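Local coordinates for protein 3-oxosteroid 1-dehydrogenase (Sterolibacterium denitrificans, PDB 7P18) that probably introduces the C1-C2 double bond into 3-oxosteroids, using a bound flavin-adenine dinucleotide as the oxidant, at residues A[6-11]-A[32-37]; A[11-16]-A[264-269]. All coordinates share one frame; numbering follows the deposited sequence.

Interaction 1 (A[6-11]-A[32-37]). With FAD (flavin-adenine dinucleotide), chain C.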
# COMPACT_ATOMS: atom_id res chain seq x y z
N ASN A 6 -15.36 0.19 31.18
CA ASN A 6 -15.56 -0.23 29.77
C ASN A 6 -16.23 0.88 28.97
O ASN A 6 -16.84 0.60 27.95
CB ASN A 6 -16.35 -1.53 29.77
CG ASN A 6 -15.49 -2.68 30.24
OD1 ASN A 6 -14.27 -2.66 30.06
ND2 ASN A 6 -16.11 -3.66 30.88
N THR A 7 -16.12 2.11 29.46
CA THR A 7 -16.67 3.33 28.81
C THR A 7 -15.54 4.29 28.48
O THR A 7 -14.74 4.61 29.39
CB THR A 7 -17.73 4.01 29.68
OG1 THR A 7 -18.68 3.01 30.03
CG2 THR A 7 -18.44 5.12 28.95
N TYR A 8 -15.50 4.72 27.22
CA TYR A 8 -14.56 5.75 26.71
C TYR A 8 -15.36 6.76 25.89
O TYR A 8 -16.48 6.44 25.46
CB TYR A 8 -13.45 5.06 25.90
CG TYR A 8 -12.69 3.99 26.64
CD1 TYR A 8 -13.18 2.70 26.76
CD2 TYR A 8 -11.47 4.27 27.24
CE1 TYR A 8 -12.48 1.72 27.44
CE2 TYR A 8 -10.76 3.30 27.91
CZ TYR A 8 -11.27 2.02 28.02
OH TYR A 8 -10.56 1.06 28.69
N ASP A 9 -14.78 7.93 25.65
CA ASP A 9 -15.36 8.90 24.69
C ASP A 9 -15.33 8.26 23.29
O ASP A 9 -16.38 8.21 22.61
CB ASP A 9 -14.62 10.23 24.76
CG ASP A 9 -14.84 10.95 26.09
OD1 ASP A 9 -15.89 10.69 26.68
OD2 ASP A 9 -13.96 11.72 26.49
N VAL A 10 -14.17 7.71 22.94
CA VAL A 10 -13.91 7.21 21.55
C VAL A 10 -13.35 5.78 21.63
O VAL A 10 -12.35 5.56 22.34
CB VAL A 10 -12.95 8.17 20.82
CG1 VAL A 10 -12.59 7.64 19.45
CG2 VAL A 10 -13.54 9.57 20.71
N ILE A 11 -13.97 4.85 20.90
CA ILE A 11 -13.35 3.53 20.67
C ILE A 11 -12.95 3.43 19.19
O ILE A 11 -13.81 3.58 18.32
CB ILE A 11 -14.26 2.39 21.13
CG1 ILE A 11 -14.74 2.59 22.56
CG2 ILE A 11 -13.51 1.08 20.96
CD1 ILE A 11 -15.83 1.66 22.96
N SER A 32 -11.11 10.72 25.89
CA SER A 32 -10.65 9.39 26.36
C SER A 32 -10.80 8.40 25.19
O SER A 32 -11.88 8.35 24.56
CB SER A 32 -11.38 8.93 27.62
OG SER A 32 -12.74 8.58 27.37
N VAL A 33 -9.72 7.66 24.91
CA VAL A 33 -9.63 6.76 23.73
C VAL A 33 -9.27 5.34 24.18
O VAL A 33 -8.37 5.20 25.03
CB VAL A 33 -8.64 7.31 22.70
CG1 VAL A 33 -8.61 6.45 21.45
CG2 VAL A 33 -8.99 8.74 22.32
N LEU A 34 -9.91 4.35 23.56
CA LEU A 34 -9.42 2.94 23.54
C LEU A 34 -9.22 2.50 22.08
O LEU A 34 -10.13 2.75 21.25
CB LEU A 34 -10.45 2.05 24.22
CG LEU A 34 -10.20 0.55 24.11
CD1 LEU A 34 -8.97 0.14 24.85
CD2 LEU A 34 -11.42 -0.25 24.58
N VAL A 35 -8.10 1.83 21.81
CA VAL A 35 -7.87 1.12 20.51
C VAL A 35 -8.00 -0.39 20.74
O VAL A 35 -7.36 -0.88 21.68
CB VAL A 35 -6.51 1.49 19.92
CG1 VAL A 35 -6.32 0.83 18.54
CG2 VAL A 35 -6.35 3.00 19.84
N VAL A 36 -8.79 -1.08 19.93
CA VAL A 36 -8.89 -2.57 19.94
C VAL A 36 -8.32 -3.13 18.62
O VAL A 36 -8.74 -2.64 17.54
CB VAL A 36 -10.32 -3.07 20.22
CG1 VAL A 36 -10.80 -2.61 21.60
CG2 VAL A 36 -11.31 -2.70 19.15
N GLU A 37 -7.45 -4.14 18.73
CA GLU A 37 -6.76 -4.83 17.60
C GLU A 37 -7.08 -6.34 17.65
O GLU A 37 -6.91 -6.94 18.74
CB GLU A 37 -5.25 -4.55 17.66
CG GLU A 37 -4.41 -5.45 16.73
CD GLU A 37 -4.77 -5.41 15.27
OE1 GLU A 37 -5.04 -4.27 14.78
OE2 GLU A 37 -4.76 -6.50 14.63
PA FAD C . -4.53 -1.87 8.04
O1A FAD C . -3.26 -1.09 7.99
O2A FAD C . -4.38 -3.26 7.47
O5B FAD C . -4.99 -1.92 9.55
C5B FAD C . -6.23 -2.61 9.88
C4B FAD C . -6.06 -3.27 11.21
O4B FAD C . -7.36 -3.66 11.71
C3B FAD C . -5.19 -4.54 11.23
O3B FAD C . -4.19 -4.47 12.24
C2B FAD C . -6.20 -5.66 11.46
O2B FAD C . -5.62 -6.82 12.05
C1B FAD C . -7.28 -4.94 12.28
N9A FAD C . -8.59 -5.59 12.27
C8A FAD C . -9.19 -6.29 11.26
N7A FAD C . -10.35 -6.82 11.64
C5A FAD C . -10.53 -6.39 12.95
C6A FAD C . -11.55 -6.60 13.90
N6A FAD C . -12.62 -7.38 13.69
N1A FAD C . -11.40 -6.03 15.11
C2A FAD C . -10.31 -5.28 15.33
N3A FAD C . -9.25 -5.08 14.55
C4A FAD C . -9.44 -5.65 13.34
N1 FAD C . -0.28 2.50 0.64
C2 FAD C . 0.17 3.78 0.64
O2 FAD C . -0.63 4.73 0.57
N3 FAD C . 1.47 4.07 0.73
C4 FAD C . 2.45 3.11 0.56
O4 FAD C . 3.62 3.43 0.76
C4X FAD C . 2.04 1.75 0.53
N5 FAD C . 2.95 0.80 0.40
C5X FAD C . 2.52 -0.50 0.45
C6 FAD C . 3.48 -1.54 0.42
C7 FAD C . 3.12 -2.87 0.60
C7M FAD C . 4.17 -3.96 0.59
C8 FAD C . 1.78 -3.18 0.88
C8M FAD C . 1.36 -4.62 1.11
C9 FAD C . 0.82 -2.19 0.83
C9A FAD C . 1.17 -0.83 0.67
N10 FAD C . 0.22 0.20 0.64
C10 FAD C . 0.62 1.53 0.60
C1' FAD C . -1.20 -0.07 0.92
C2' FAD C . -1.49 0.19 2.42
O2' FAD C . -0.61 -0.52 3.28
C3' FAD C . -2.94 -0.12 2.81
O3' FAD C . -3.86 0.28 1.79
C4' FAD C . -3.29 0.50 4.14
O4' FAD C . -2.31 0.08 5.09
C5' FAD C . -4.68 0.17 4.64
O5' FAD C . -4.78 0.75 5.96
P FAD C . -6.01 0.39 6.90
O1P FAD C . -5.72 1.16 8.11
O2P FAD C . -7.30 0.47 6.21
O3P FAD C . -5.76 -1.19 7.24
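Y8, from strand 7-8, lies against L34, and D9, at the corner that follows, grips S32, where strands 10-13 and 33-36 of a Rossmann-type beta-alpha-beta unit begin to pair. Over the centre of the Y8 ring sits L34 CB, 3.6 Å from the centroid and only 3° off the normal, a CH-pi contact on one face, while L34 CD2 reaches the ring atom CE1. The two side chains cross obliquely. Beside them D9 and S32 exchange two bonds. D9 N donates to S32 OG over 2.7 Å, and S32 N returns a bond to D9 OD2 over 3.1 Å, meeting the oxygen on its anti side and 35° out of the carboxylate plane. The serine hydroxyl is placed for this by its torsion (chi1 71°), which sets OG between the backbone N and the carbonyl carbon. From here the parallel pairing proper begins, with V10 N bonded to S32 O and L34 N to V10 O. Farther out, R263 forms a salt bridge with D9 OD1, W228 touches both Y8 and L34, and helix 17-28 packs A23 and A26 on V33. Strand 33-36 runs on to E37, the acidic residue that holds the adenosine ribose in many dinucleotide-binding Rossmann folds. Its carboxylate takes both ribose hydroxyls of FAD: O3B donates to E37 OE1 and O2B to E37 OE2, each bond 2.7 Å long.

Interaction 2 (A[11-16]-A[264-269]). With FAD (flavin-adenine dinucleotide), chain C.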
# COMPACT_ATOMS: atom_id res chain seq x y z
N ILE A 11 -13.97 4.85 20.90
CA ILE A 11 -13.35 3.53 20.67
C ILE A 11 -12.95 3.43 19.19
O ILE A 11 -13.81 3.58 18.32
CB ILE A 11 -14.26 2.39 21.13
CG1 ILE A 11 -14.74 2.59 22.56
CG2 ILE A 11 -13.51 1.08 20.96
CD1 ILE A 11 -15.83 1.66 22.96
N VAL A 12 -11.67 3.14 18.95
CA VAL A 12 -11.10 2.98 17.58
C VAL A 12 -10.92 1.48 17.33
O VAL A 12 -10.21 0.84 18.12
CB VAL A 12 -9.77 3.72 17.46
CG1 VAL A 12 -9.13 3.52 16.11
CG2 VAL A 12 -9.94 5.22 17.76
N VAL A 13 -11.55 0.97 16.29
CA VAL A 13 -11.42 -0.45 15.87
C VAL A 13 -10.34 -0.57 14.79
O VAL A 13 -10.52 -0.03 13.69
CB VAL A 13 -12.76 -1.00 15.41
CG1 VAL A 13 -12.65 -2.47 15.02
CG2 VAL A 13 -13.82 -0.77 16.47
N GLY A 14 -9.27 -1.31 15.13
CA GLY A 14 -8.13 -1.55 14.25
C GLY A 14 -6.93 -0.78 14.75
O GLY A 14 -7.12 0.21 15.42
N SER A 15 -5.71 -1.23 14.46
CA SER A 15 -4.47 -0.49 14.78
C SER A 15 -3.62 -0.29 13.53
O SER A 15 -2.41 -0.24 13.67
CB SER A 15 -3.67 -1.13 15.91
OG SER A 15 -3.22 -2.41 15.51
N GLY A 16 -4.23 -0.03 12.36
CA GLY A 16 -3.46 0.52 11.24
C GLY A 16 -3.07 1.97 11.52
O GLY A 16 -3.40 2.48 12.58
N ARG A 264 -18.95 9.24 22.64
CA ARG A 264 -18.85 10.28 21.57
C ARG A 264 -18.75 9.63 20.19
O ARG A 264 -19.39 10.15 19.26
CB ARG A 264 -17.68 11.21 21.90
CG ARG A 264 -17.83 11.89 23.25
CD ARG A 264 -18.86 12.99 23.18
NE ARG A 264 -18.29 14.12 22.46
CZ ARG A 264 -17.43 14.99 22.98
NH1 ARG A 264 -17.03 14.87 24.24
NH2 ARG A 264 -16.96 15.98 22.23
N GLY A 265 -18.00 8.53 20.03
CA GLY A 265 -17.93 7.93 18.69
C GLY A 265 -17.12 6.65 18.63
O GLY A 265 -16.24 6.44 19.46
N VAL A 266 -17.46 5.85 17.63
CA VAL A 266 -16.74 4.62 17.22
C VAL A 266 -16.12 4.92 15.87
O VAL A 266 -16.89 5.26 14.95
CB VAL A 266 -17.68 3.42 17.14
CG1 VAL A 266 -17.03 2.21 16.49
CG2 VAL A 266 -18.25 3.09 18.52
N VAL A 267 -14.81 4.73 15.76
CA VAL A 267 -14.08 4.91 14.48
C VAL A 267 -13.71 3.52 13.96
O VAL A 267 -12.91 2.83 14.63
CB VAL A 267 -12.84 5.78 14.65
CG1 VAL A 267 -12.11 5.97 13.32
CG2 VAL A 267 -13.20 7.11 15.29
N LEU A 268 -14.30 3.12 12.83
CA LEU A 268 -13.96 1.84 12.15
C LEU A 268 -12.74 2.08 11.28
O LEU A 268 -12.88 2.70 10.19
CB LEU A 268 -15.16 1.37 11.34
CG LEU A 268 -16.43 1.12 12.17
CD1 LEU A 268 -17.54 0.65 11.26
CD2 LEU A 268 -16.18 0.15 13.32
N GLY A 269 -11.59 1.59 11.71
CA GLY A 269 -10.34 1.57 10.92
C GLY A 269 -9.72 0.18 10.85
O GLY A 269 -8.53 0.04 11.12
PA FAD C . -4.53 -1.87 8.04
O1A FAD C . -3.26 -1.09 7.99
O2A FAD C . -4.38 -3.26 7.47
O5B FAD C . -4.99 -1.92 9.55
C5B FAD C . -6.23 -2.61 9.88
C4B FAD C . -6.06 -3.27 11.21
O4B FAD C . -7.36 -3.66 11.71
C3B FAD C . -5.19 -4.54 11.23
O3B FAD C . -4.19 -4.47 12.24
C2B FAD C . -6.20 -5.66 11.46
O2B FAD C . -5.62 -6.82 12.05
C1B FAD C . -7.28 -4.94 12.28
N9A FAD C . -8.59 -5.59 12.27
C8A FAD C . -9.19 -6.29 11.26
N7A FAD C . -10.35 -6.82 11.64
C5A FAD C . -10.53 -6.39 12.95
C6A FAD C . -11.55 -6.60 13.90
N6A FAD C . -12.62 -7.38 13.69
N1A FAD C . -11.40 -6.03 15.11
C2A FAD C . -10.31 -5.28 15.33
N3A FAD C . -9.25 -5.08 14.55
C4A FAD C . -9.44 -5.65 13.34
N1 FAD C . -0.28 2.50 0.64
C2 FAD C . 0.17 3.78 0.64
O2 FAD C . -0.63 4.73 0.57
N3 FAD C . 1.47 4.07 0.73
C4 FAD C . 2.45 3.11 0.56
O4 FAD C . 3.62 3.43 0.76
C4X FAD C . 2.04 1.75 0.53
N5 FAD C . 2.95 0.80 0.40
C5X FAD C . 2.52 -0.50 0.45
C6 FAD C . 3.48 -1.54 0.42
C7 FAD C . 3.12 -2.87 0.60
C7M FAD C . 4.17 -3.96 0.59
C8 FAD C . 1.78 -3.18 0.88
C8M FAD C . 1.36 -4.62 1.11
C9 FAD C . 0.82 -2.19 0.83
C9A FAD C . 1.17 -0.83 0.67
N10 FAD C . 0.22 0.20 0.64
C10 FAD C . 0.62 1.53 0.60
C1' FAD C . -1.20 -0.07 0.92
C2' FAD C . -1.49 0.19 2.42
O2' FAD C . -0.61 -0.52 3.28
C3' FAD C . -2.94 -0.12 2.81
O3' FAD C . -3.86 0.28 1.79
C4' FAD C . -3.29 0.50 4.14
O4' FAD C . -2.31 0.08 5.09
C5' FAD C . -4.68 0.17 4.64
O5' FAD C . -4.78 0.75 5.96
P FAD C . -6.01 0.39 6.90
O1P FAD C . -5.72 1.16 8.11
O2P FAD C . -7.30 0.47 6.21
O3P FAD C . -5.76 -1.19 7.24
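V13 and L268 lie side by side where two parallel strands meet; the axes of 11-13 and 265-268 diverge by 16°. From V13 CB, 3.9 Å from V267 O, the side chain forks. CG2, anti to the carbonyl carbon, packs on L268 CD2 at 4.0 Å, with V266 CG1 a little farther away; CG1, anti to the backbone N (chi1 -178°), lies over the face of the FAD adenine near C2A, 3.7 Å from that atom. An alanine in place of V13 would probably open a gap between L268 and the face of the adenine beside C2A, leaving both without their methyl partners. The backbone bonds alternate from I11 N to G265 O through to G269 N to V13 O, 2.8 Å long. Beyond this the chain enters the glycine-rich turn, consistent with a GxGxxA motif, and G16 occupies the N-cap position of helix 17-28. A side chain on G14 would collide with G269 O, and one on G16 with the phosphate oxygen O1P of FAD. G14 CA thus comes to 3.4 Å from the ribose oxygen O4B. Apolar packing and backbone bonds therefore fix the strand, while the bare glycines let the cofactor lie directly against the main chain.

Strand 10-13 is the middle strand of the three: interaction 1 sets strand 33-36 on one flank and interaction 2 sets strand 265-268 on the other, so the two contacts, centred about 8 Å apart and sharing I11, cover three neighbouring strands of one parallel sheet. Along the chain their segments alternate, 6-11, 11-16, 32-37 and then 264-269, the last arriving after more than 220 residues. At the strand ends facing FAD they meet through S15 OG and E37 OE1, 2.7 Å apart and probably hydrogen-bonded. Glycine turn and ribose-binding acid are thereby held together, which illustrates how a Rossmann sheet gathers distant sequence around a dinucleotide.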